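Local atomic coordinates of flavodoxin-like domain (Synechococcus elongatus PCC 6301, PDB entry 3HLY), a protein that probably binds a flavin mononucleotide cofactor and takes part in electron transfer, as flavodoxin-like domains generally do. Residues L17-T28 with Y128-G139; S2-Y11 with V30-R38. All coordinates share one frame; numbering follows the deposited sequence.

Contact 1. Residues L17-T28 with Y128-G139; sequences LSQAIGRGLVKT and YQQCEESGTDLG
G24 and G135 lie face to face where the two helices cross, and with no side chain on either residue the backbones themselves touch. G24 CA donates a CA-H...O contact to E132 O at 3.3 Å, and G135 CA does the same to I21 O at 3.6 Å. A CB on either glycine would strike that same carbonyl oxygen. Similar contacts run from I21 CA to C131 O and from E132 CA to A20 O. Next to the glycines, A20 CB presses on C131 CB at 3.5 Å, a close approach that the small side chains of alanine and cysteine allow. The spacing is regular: A20 and G24 on one helix, with T28 four residues on, and C131, G135 and G139 on the other recur every fourth residue. This is the small-xxx-small pattern of closely packed helices, here with axes 6.4 Å apart and crossing at -37°, much as in GxxxG helix pairs. Larger groups flank the seam. C131 SG, anti to its carbonyl carbon (chi1 -74°), meets L17 CD2, and that methyl also reaches Y128 CE1, the L17 and Y128 side chains crossing at about a right angle. L25 CD2 rests tightly against G135 O at 3.1 Å and also meets L138. On the other flank E132 is a knob among A20, R23, G24 and K27: its CG lies on G24 CA, while the carboxylate stays near the charges of R23 and K27 without a salt bridge. A water bridges G24 O (2.8 Å) and T136 OG1. T28 turns OG1 back to bond L25 O, and the same oxygen packs against G139 CA. Behind the seam, L17 and I21 pack on F88 of strand 84-88, and L25 on V3 and I5 of strand 3-7, setting helix 14-27 against the sheet.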
loop_
_atom_site.group_PDB
_atom_site.type_symbol
_atom_site.label_atom_id
_atom_site.label_comp_id
_atom_site.label_asym_id
_atom_site.label_seq_id
_atom_site.Cartn_x
_atom_site.Cartn_y
_atom_site.Cartn_z
ATOM N N LEU A 17 8.946 5.634 -1.921
ATOM C CA LEU A 17 8.013 5.128 -2.915
ATOM C C LEU A 17 6.602 5.457 -2.417
ATOM O O LEU A 17 5.763 5.937 -3.172
ATOM C CB LEU A 17 8.176 3.626 -3.062
ATOM C CG LEU A 17 9.567 3.158 -3.490
ATOM C CD1 LEU A 17 9.808 1.734 -3.015
ATOM C CD2 LEU A 17 9.680 3.267 -4.976
ATOM N N SER A 18 6.363 5.226 -1.130
ATOM C CA SER A 18 5.044 5.495 -0.557
ATOM C C SER A 18 4.677 6.982 -0.640
ATOM O O SER A 18 3.520 7.315 -0.886
ATOM C CB SER A 18 4.964 4.967 0.887
ATOM O OG SER A 18 5.753 5.724 1.801
ATOM N N GLN A 19 5.657 7.875 -0.472
ATOM C CA GLN A 19 5.398 9.314 -0.557
ATOM C C GLN A 19 5.060 9.735 -1.989
ATOM O O GLN A 19 4.212 10.597 -2.208
ATOM C CB GLN A 19 6.623 10.105 -0.087
ATOM C CG GLN A 19 6.699 10.320 1.404
ATOM C CD GLN A 19 8.046 10.875 1.834
ATOM O OE1 GLN A 19 8.772 11.478 1.033
ATOM N NE2 GLN A 19 8.385 10.679 3.101
ATOM N N ALA A 20 5.759 9.140 -2.954
ATOM C CA ALA A 20 5.545 9.415 -4.366
ATOM C C ALA A 20 4.116 8.988 -4.751
ATOM O O ALA A 20 3.421 9.708 -5.459
ATOM C CB ALA A 20 6.562 8.649 -5.197
ATOM N N ILE A 21 3.682 7.822 -4.298
ATOM C CA ILE A 21 2.318 7.363 -4.597
ATOM C C ILE A 21 1.347 8.307 -3.896
ATOM O O ILE A 21 0.320 8.692 -4.472
ATOM C CB ILE A 21 2.077 5.923 -4.078
ATOM C CG1 ILE A 21 2.933 4.928 -4.859
ATOM C CG2 ILE A 21 0.614 5.502 -4.267
ATOM C CD1 ILE A 21 3.090 3.555 -4.124
ATOM N N GLY A 22 1.673 8.672 -2.654
ATOM C CA GLY A 22 0.819 9.572 -1.889
ATOM C C GLY A 22 0.661 10.929 -2.579
ATOM O O GLY A 22 -0.423 11.504 -2.608
ATOM N N ARG A 23 1.748 11.445 -3.150
ATOM C CA ARG A 23 1.703 12.734 -3.855
ATOM C C ARG A 23 0.732 12.660 -5.038
ATOM O O ARG A 23 -0.056 13.578 -5.281
ATOM C CB ARG A 23 3.103 13.097 -4.387
ATOM C CG ARG A 23 3.712 14.345 -3.813
ATOM C CD ARG A 23 5.156 14.501 -4.293
ATOM N NE ARG A 23 5.892 13.251 -4.120
ATOM C CZ ARG A 23 7.210 13.120 -4.219
ATOM N NH1 ARG A 23 7.973 14.172 -4.490
ATOM N NH2 ARG A 23 7.765 11.927 -4.057
ATOM N N GLY A 24 0.813 11.570 -5.791
ATOM C CA GLY A 24 -0.056 11.410 -6.936
ATOM C C GLY A 24 -1.501 11.388 -6.483
ATOM O O GLY A 24 -2.362 12.007 -7.097
ATOM N N LEU A 25 -1.746 10.678 -5.386
ATOM C CA LEU A 25 -3.068 10.542 -4.813
ATOM C C LEU A 25 -3.716 11.809 -4.279
ATOM O O LEU A 25 -4.911 12.006 -4.490
ATOM C CB LEU A 25 -3.035 9.505 -3.696
ATOM C CG LEU A 25 -3.275 8.080 -4.154
ATOM C CD1 LEU A 25 -2.992 7.117 -3.006
ATOM C CD2 LEU A 25 -4.725 7.966 -4.656
ATOM N N VAL A 26 -2.967 12.651 -3.563
ATOM C CA VAL A 26 -3.568 13.870 -3.010
ATOM C C VAL A 26 -3.876 14.916 -4.073
ATOM O O VAL A 26 -4.827 15.662 -3.932
ATOM C CB VAL A 26 -2.690 14.530 -1.886
ATOM C CG1 VAL A 26 -2.610 13.614 -0.698
ATOM C CG2 VAL A 26 -1.309 14.865 -2.417
ATOM N N LYS A 27 -3.082 14.964 -5.141
ATOM C CA LYS A 27 -3.332 15.921 -6.223
ATOM C C LYS A 27 -4.735 15.734 -6.803
ATOM O O LYS A 27 -5.352 16.691 -7.277
ATOM C CB LYS A 27 -2.313 15.756 -7.359
ATOM C CG LYS A 27 -0.899 16.197 -7.021
ATOM C CD LYS A 27 -0.015 16.148 -8.255
ATOM C CE LYS A 27 1.436 16.406 -7.899
ATOM N NZ LYS A 27 1.598 17.681 -7.146
ATOM N N THR A 28 -5.240 14.504 -6.773
ATOM C CA THR A 28 -6.562 14.240 -7.313
ATOM C C THR A 28 -7.641 14.568 -6.318
ATOM O O THR A 28 -8.819 14.448 -6.644
ATOM C CB THR A 28 -6.772 12.776 -7.685
ATOM O OG1 THR A 28 -6.978 12.014 -6.488
ATOM C CG2 THR A 28 -5.566 12.247 -8.451
ATOM N N TYR A 128 9.904 6.627 -9.554
ATOM C CA TYR A 128 9.144 7.553 -8.727
ATOM C C TYR A 128 8.035 8.209 -9.519
ATOM O O TYR A 128 6.987 8.540 -8.963
ATOM C CB TYR A 128 10.051 8.617 -8.113
ATOM C CG TYR A 128 10.965 8.065 -7.053
ATOM C CD1 TYR A 128 10.455 7.314 -5.997
ATOM C CD2 TYR A 128 12.347 8.270 -7.114
ATOM C CE1 TYR A 128 11.293 6.775 -5.034
ATOM C CE2 TYR A 128 13.196 7.731 -6.149
ATOM C CZ TYR A 128 12.662 6.987 -5.119
ATOM O OH TYR A 128 13.481 6.431 -4.179
ATOM N N GLN A 129 8.261 8.393 -10.818
ATOM C CA GLN A 129 7.241 8.992 -11.675
ATOM C C GLN A 129 6.098 7.998 -11.821
ATOM O O GLN A 129 4.935 8.389 -11.855
ATOM C CB GLN A 129 7.799 9.321 -13.062
ATOM C CG GLN A 129 6.781 9.967 -14.002
ATOM C CD GLN A 129 6.243 11.294 -13.472
ATOM O OE1 GLN A 129 6.992 12.263 -13.306
ATOM N NE2 GLN A 129 4.941 11.341 -13.198
ATOM N N GLN A 130 6.439 6.714 -11.910
ATOM C CA GLN A 130 5.444 5.661 -12.041
ATOM C C GLN A 130 4.605 5.541 -10.751
ATOM O O GLN A 130 3.397 5.291 -10.804
ATOM C CB GLN A 130 6.129 4.334 -12.370
ATOM C CG GLN A 130 5.160 3.188 -12.612
ATOM C CD GLN A 130 5.875 1.884 -12.869
ATOM O OE1 GLN A 130 7.113 1.825 -12.837
ATOM N NE2 GLN A 130 5.108 0.823 -13.119
ATOM N N CYS A 131 5.246 5.679 -9.598
ATOM C CA CYS A 131 4.523 5.680 -8.321
ATOM C C CYS A 131 3.526 6.855 -8.299
ATOM O O CYS A 131 2.363 6.703 -7.892
ATOM C CB CYS A 131 5.483 5.903 -7.160
ATOM S SG CYS A 131 6.498 4.505 -6.744
ATOM N N GLU A 132 3.998 8.034 -8.699
ATOM C CA GLU A 132 3.142 9.216 -8.706
ATOM C C GLU A 132 1.997 9.032 -9.680
ATOM O O GLU A 132 0.856 9.380 -9.379
ATOM C CB GLU A 132 3.930 10.468 -9.083
ATOM C CG GLU A 132 3.120 11.742 -8.990
ATOM C CD GLU A 132 3.967 12.979 -9.239
ATOM O OE1 GLU A 132 3.733 13.662 -10.261
ATOM O OE2 GLU A 132 4.870 13.257 -8.413
ATOM N N GLU A 133 2.300 8.480 -10.851
ATOM C CA GLU A 133 1.260 8.255 -11.847
ATOM C C GLU A 133 0.264 7.201 -11.369
ATOM O O GLU A 133 -0.917 7.296 -11.661
ATOM C CB GLU A 133 1.859 7.799 -13.183
ATOM C CG GLU A 133 0.819 7.771 -14.289
ATOM C CD GLU A 133 0.297 9.168 -14.619
ATOM O OE1 GLU A 133 -0.876 9.291 -15.029
ATOM O OE2 GLU A 133 1.069 10.142 -14.477
ATOM N N SER A 134 0.746 6.198 -10.639
ATOM C CA SER A 134 -0.131 5.154 -10.122
ATOM C C SER A 134 -1.098 5.764 -9.114
ATOM O O SER A 134 -2.275 5.385 -9.077
ATOM C CB SER A 134 0.679 4.042 -9.429
ATOM O OG SER A 134 1.568 3.418 -10.325
ATOM N N GLY A 135 -0.590 6.695 -8.297
ATOM C CA GLY A 135 -1.419 7.351 -7.285
ATOM C C GLY A 135 -2.464 8.225 -7.946
ATOM O O GLY A 135 -3.612 8.290 -7.513
ATOM N N THR A 136 -2.051 8.897 -9.014
ATOM C CA THR A 136 -2.932 9.747 -9.770
ATOM C C THR A 136 -4.051 8.926 -10.383
ATOM O O THR A 136 -5.222 9.310 -10.328
ATOM C CB THR A 136 -2.161 10.459 -10.894
ATOM O OG1 THR A 136 -1.124 11.260 -10.324
ATOM C CG2 THR A 136 -3.088 11.347 -11.702
ATOM N N ASP A 137 -3.693 7.778 -10.945
ATOM C CA ASP A 137 -4.673 6.925 -11.612
ATOM C C ASP A 137 -5.691 6.355 -10.639
ATOM O O ASP A 137 -6.887 6.334 -10.902
ATOM C CB ASP A 137 -3.949 5.805 -12.358
ATOM C CG ASP A 137 -3.033 6.336 -13.460
ATOM O OD1 ASP A 137 -2.781 7.568 -13.512
ATOM O OD2 ASP A 137 -2.552 5.520 -14.273
ATOM N N LEU A 138 -5.203 5.890 -9.505
ATOM C CA LEU A 138 -6.077 5.359 -8.482
ATOM C C LEU A 138 -7.012 6.477 -8.039
ATOM O O LEU A 138 -8.203 6.266 -7.880
ATOM C CB LEU A 138 -5.241 4.869 -7.294
ATOM C CG LEU A 138 -5.991 4.526 -6.011
ATOM C CD1 LEU A 138 -7.170 3.592 -6.321
ATOM C CD2 LEU A 138 -5.019 3.877 -5.021
ATOM N N GLY A 139 -6.453 7.667 -7.856
ATOM C CA GLY A 139 -7.234 8.813 -7.421
ATOM C C GLY A 139 -8.352 9.177 -8.379
ATOM O O GLY A 139 -9.506 9.368 -7.979
HETATM O O HOH W 1 -2.110 13.486 -9.501
#

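Contact 2. Residues S2-Y11 with V30-R38; sequences SVLIGYLSDY and VAVEMVDLR
I5 and M34 are paired on neighbouring parallel strands, their side chains side by side and pointing the same way. From I5 CB outward, CB and the branch CG2 both touch CE of M34, a selenomethionine, at 3.5 Å. CG1, anti to the carbonyl carbon (chi1 -61°), leans toward V32 and carries the tip, CD1, to V32 CG1 (3.5 Å) and M34 CE. The branched isoleucine thus spans V32 and M34, two residues apart on the next strand. On the reverse face, L4 CD1 packs on V35 CG2. The strands are joined by backbone hydrogen bonds that zigzag between them, such as E33 N to V3 O (2.8 Å, 175° at the hydrogen) and V35 N to I5 O; Y7 N to V35 O is weak. At the strands' C-terminal ends polar groups take over. D36 OD1 accepts S9 N (3.0 Å) and R38 N from opposite faces of the carboxylate, the second bond closing an Asx turn. With an alanine at D36 both N-H groups would lose this acceptor, and the S9 loop would probably be freer to shift against R38. R38 reaches back over L8, whose CD2 lies over the centre of one guanidinium face, and its NE bonds S9 O at 2.6 Å in the carbonyl plane, on a lone pair. Aspartate and arginine thus tie down the loop that follows the first strand, the one that in flavodoxins typically holds the flavin phosphate. Two parallel strands, joined through helix 14-27, form the first beta-alpha-beta crossover of a flavodoxin-like fold with strand order 2-1-3-4-5.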
loop_
_atom_site.group_PDB
_atom_site.type_symbol
_atom_site.label_atom_id
_atom_site.label_comp_id
_atom_site.label_asym_id
_atom_site.label_seq_id
_atom_site.Cartn_x
_atom_site.Cartn_y
_atom_site.Cartn_z
ATOM N N SER A 2 -11.479 7.030 1.287
ATOM C CA SER A 2 -10.058 7.468 1.289
ATOM C C SER A 2 -9.138 6.289 0.996
ATOM O O SER A 2 -9.590 5.151 0.837
ATOM C CB SER A 2 -9.687 8.062 2.647
ATOM O OG SER A 2 -9.782 7.080 3.668
ATOM N N VAL A 3 -7.842 6.571 0.918
ATOM C CA VAL A 3 -6.875 5.524 0.657
ATOM C C VAL A 3 -5.878 5.421 1.814
ATOM O O VAL A 3 -5.356 6.419 2.291
ATOM C CB VAL A 3 -6.139 5.787 -0.668
ATOM C CG1 VAL A 3 -5.102 4.700 -0.922
ATOM C CG2 VAL A 3 -7.146 5.822 -1.809
ATOM N N LEU A 4 -5.652 4.206 2.284
ATOM C CA LEU A 4 -4.716 3.989 3.371
ATOM C C LEU A 4 -3.412 3.495 2.782
ATOM O O LEU A 4 -3.396 2.507 2.068
ATOM C CB LEU A 4 -5.240 2.927 4.335
ATOM C CG LEU A 4 -4.226 2.366 5.350
ATOM C CD1 LEU A 4 -3.812 3.452 6.357
ATOM C CD2 LEU A 4 -4.838 1.195 6.084
ATOM N N ILE A 5 -2.320 4.180 3.086
ATOM C CA ILE A 5 -1.018 3.740 2.609
ATOM C C ILE A 5 -0.242 3.229 3.817
ATOM O O ILE A 5 0.021 3.972 4.769
ATOM C CB ILE A 5 -0.244 4.881 1.933
ATOM C CG1 ILE A 5 -1.040 5.378 0.719
ATOM C CG2 ILE A 5 1.128 4.392 1.485
ATOM C CD1 ILE A 5 -0.334 6.453 -0.088
ATOM N N GLY A 6 0.082 1.942 3.793
ATOM C CA GLY A 6 0.825 1.340 4.884
ATOM C C GLY A 6 2.195 0.878 4.424
ATOM O O GLY A 6 2.344 0.353 3.317
ATOM N N TYR A 7 3.203 1.085 5.264
ATOM C CA TYR A 7 4.569 0.678 4.934
ATOM C C TYR A 7 5.413 0.627 6.194
ATOM O O TYR A 7 4.928 0.916 7.281
ATOM C CB TYR A 7 5.210 1.664 3.950
ATOM C CG TYR A 7 5.209 3.092 4.439
ATOM C CD1 TYR A 7 4.030 3.836 4.462
ATOM C CD2 TYR A 7 6.377 3.690 4.921
ATOM C CE1 TYR A 7 4.008 5.134 4.953
ATOM C CE2 TYR A 7 6.365 4.999 5.419
ATOM C CZ TYR A 7 5.173 5.711 5.430
ATOM O OH TYR A 7 5.131 7.000 5.909
ATOM N N LEU A 8 6.681 0.255 6.044
ATOM C CA LEU A 8 7.582 0.206 7.189
ATOM C C LEU A 8 8.528 1.391 7.144
ATOM O O LEU A 8 9.179 1.646 6.131
ATOM C CB LEU A 8 8.403 -1.090 7.204
ATOM C CG LEU A 8 7.731 -2.380 7.674
ATOM C CD1 LEU A 8 6.748 -2.853 6.623
ATOM C CD2 LEU A 8 8.795 -3.447 7.908
ATOM N N SER A 9 8.608 2.118 8.247
ATOM C CA SER A 9 9.500 3.259 8.301
ATOM C C SER A 9 10.928 2.816 8.065
ATOM O O SER A 9 11.398 1.857 8.664
ATOM C CB SER A 9 9.412 3.948 9.661
ATOM O OG SER A 9 8.255 4.760 9.735
ATOM N N ASP A 10 11.608 3.518 7.172
ATOM C CA ASP A 10 13.002 3.254 6.871
ATOM C C ASP A 10 13.374 1.841 6.431
ATOM O O ASP A 10 14.470 1.370 6.733
ATOM C CB ASP A 10 13.858 3.675 8.071
ATOM C CG ASP A 10 13.568 5.101 8.510
ATOM O OD1 ASP A 10 13.225 5.921 7.632
ATOM O OD2 ASP A 10 13.682 5.415 9.719
ATOM N N TYR A 11 12.471 1.173 5.719
ATOM C CA TYR A 11 12.740 -0.160 5.189
ATOM C C TYR A 11 12.900 0.006 3.684
ATOM O O TYR A 11 11.953 0.370 2.989
ATOM C CB TYR A 11 11.581 -1.123 5.464
ATOM C CG TYR A 11 11.846 -2.519 4.945
ATOM C CD1 TYR A 11 10.878 -3.212 4.220
ATOM C CD2 TYR A 11 13.080 -3.142 5.163
ATOM C CE1 TYR A 11 11.132 -4.486 3.717
ATOM C CE2 TYR A 11 13.344 -4.415 4.666
ATOM C CZ TYR A 11 12.369 -5.079 3.940
ATOM O OH TYR A 11 12.639 -6.316 3.404
ATOM N N VAL A 30 -7.986 13.012 -3.253
ATOM C CA VAL A 30 -8.324 11.903 -2.365
ATOM C C VAL A 30 -7.607 12.137 -1.033
ATOM O O VAL A 30 -6.502 12.677 -1.022
ATOM C CB VAL A 30 -7.848 10.564 -2.944
ATOM C CG1 VAL A 30 -8.024 9.462 -1.910
ATOM C CG2 VAL A 30 -8.633 10.247 -4.211
ATOM N N ALA A 31 -8.237 11.764 0.077
ATOM C CA ALA A 31 -7.618 11.921 1.399
ATOM C C ALA A 31 -6.746 10.702 1.671
ATOM O O ALA A 31 -7.243 9.583 1.725
ATOM C CB ALA A 31 -8.678 12.034 2.490
ATOM N N VAL A 32 -5.452 10.924 1.864
ATOM C CA VAL A 32 -4.546 9.817 2.109
ATOM C C VAL A 32 -4.185 9.624 3.573
ATOM O O VAL A 32 -3.772 10.564 4.257
ATOM C CB VAL A 32 -3.258 10.005 1.316
ATOM C CG1 VAL A 32 -2.327 8.829 1.547
ATOM C CG2 VAL A 32 -3.606 10.175 -0.151
ATOM N N GLU A 33 -4.336 8.401 4.057
ATOM C CA GLU A 33 -3.991 8.127 5.439
ATOM C C GLU A 33 -2.772 7.217 5.481
ATOM O O GLU A 33 -2.817 6.070 5.044
ATOM C CB GLU A 33 -5.189 7.503 6.163
ATOM C CG GLU A 33 -4.981 7.270 7.644
ATOM C CD GLU A 33 -6.297 7.175 8.400
ATOM O OE1 GLU A 33 -7.179 6.389 7.987
ATOM O OE2 GLU A 33 -6.447 7.886 9.415
HETATM N N MSE A 34 -1.674 7.757 5.996
HETATM C CA MSE A 34 -0.417 7.030 6.086
HETATM C C MSE A 34 -0.264 6.393 7.458
HETATM O O MSE A 34 -0.592 6.991 8.476
HETATM C CB MSE A 34 0.741 7.981 5.833
HETATM C CG MSE A 34 0.426 8.980 4.753
HETATM SE SE MSE A 34 1.922 9.230 3.600
HETATM C CE MSE A 34 1.781 7.604 2.576
ATOM N N VAL A 35 0.258 5.179 7.460
ATOM C CA VAL A 35 0.452 4.419 8.678
ATOM C C VAL A 35 1.798 3.715 8.625
ATOM O O VAL A 35 2.216 3.257 7.565
ATOM C CB VAL A 35 -0.697 3.388 8.830
ATOM C CG1 VAL A 35 -0.292 2.266 9.764
ATOM C CG2 VAL A 35 -1.947 4.089 9.346
ATOM N N ASP A 36 2.484 3.668 9.765
ATOM C CA ASP A 36 3.775 3.004 9.872
ATOM C C ASP A 36 3.452 1.680 10.552
ATOM O O ASP A 36 3.058 1.658 11.716
ATOM C CB ASP A 36 4.728 3.819 10.750
ATOM C CG ASP A 36 6.112 3.194 10.867
ATOM O OD1 ASP A 36 6.378 2.153 10.224
ATOM O OD2 ASP A 36 6.949 3.761 11.609
ATOM N N LEU A 37 3.615 0.584 9.818
ATOM C CA LEU A 37 3.305 -0.740 10.342
ATOM C C LEU A 37 4.157 -1.123 11.563
ATOM O O LEU A 37 3.712 -1.879 12.432
ATOM C CB LEU A 37 3.452 -1.759 9.214
ATOM C CG LEU A 37 2.630 -1.369 7.964
ATOM C CD1 LEU A 37 2.841 -2.382 6.861
ATOM C CD2 LEU A 37 1.147 -1.267 8.317
ATOM N N ARG A 38 5.373 -0.589 11.627
ATOM C CA ARG A 38 6.281 -0.857 12.735
ATOM C C ARG A 38 5.764 -0.310 14.055
ATOM O O ARG A 38 6.173 -0.785 15.111
ATOM C CB ARG A 38 7.643 -0.203 12.517
ATOM C CG ARG A 38 8.496 -0.680 11.378
ATOM C CD ARG A 38 9.790 0.112 11.438
ATOM N NE ARG A 38 10.647 -0.077 10.276
ATOM C CZ ARG A 38 11.474 -1.100 10.114
ATOM N NH1 ARG A 38 11.562 -2.045 11.045
ATOM N NH2 ARG A 38 12.223 -1.167 9.021
#

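Overall arrangement
From the N terminus the chain runs through strand 3-7, helix 14-27 and strand 32-36, and contact 2 closes this short loop by pairing the two strands at one margin of the parallel sheet. Contact 1 starts inside that loop, on helix 14-27, and closes a far longer one, about a hundred residues on, when helix 125-144 comes back beside it. The segments therefore alternate along the chain, and the contacts cross rather than nest. Helix 14-27 is shared ground: V26 and L25 pack against V32, and S18 against Y7. Together the contacts tie the C-terminal helix, through its helical neighbour, to the first two strands.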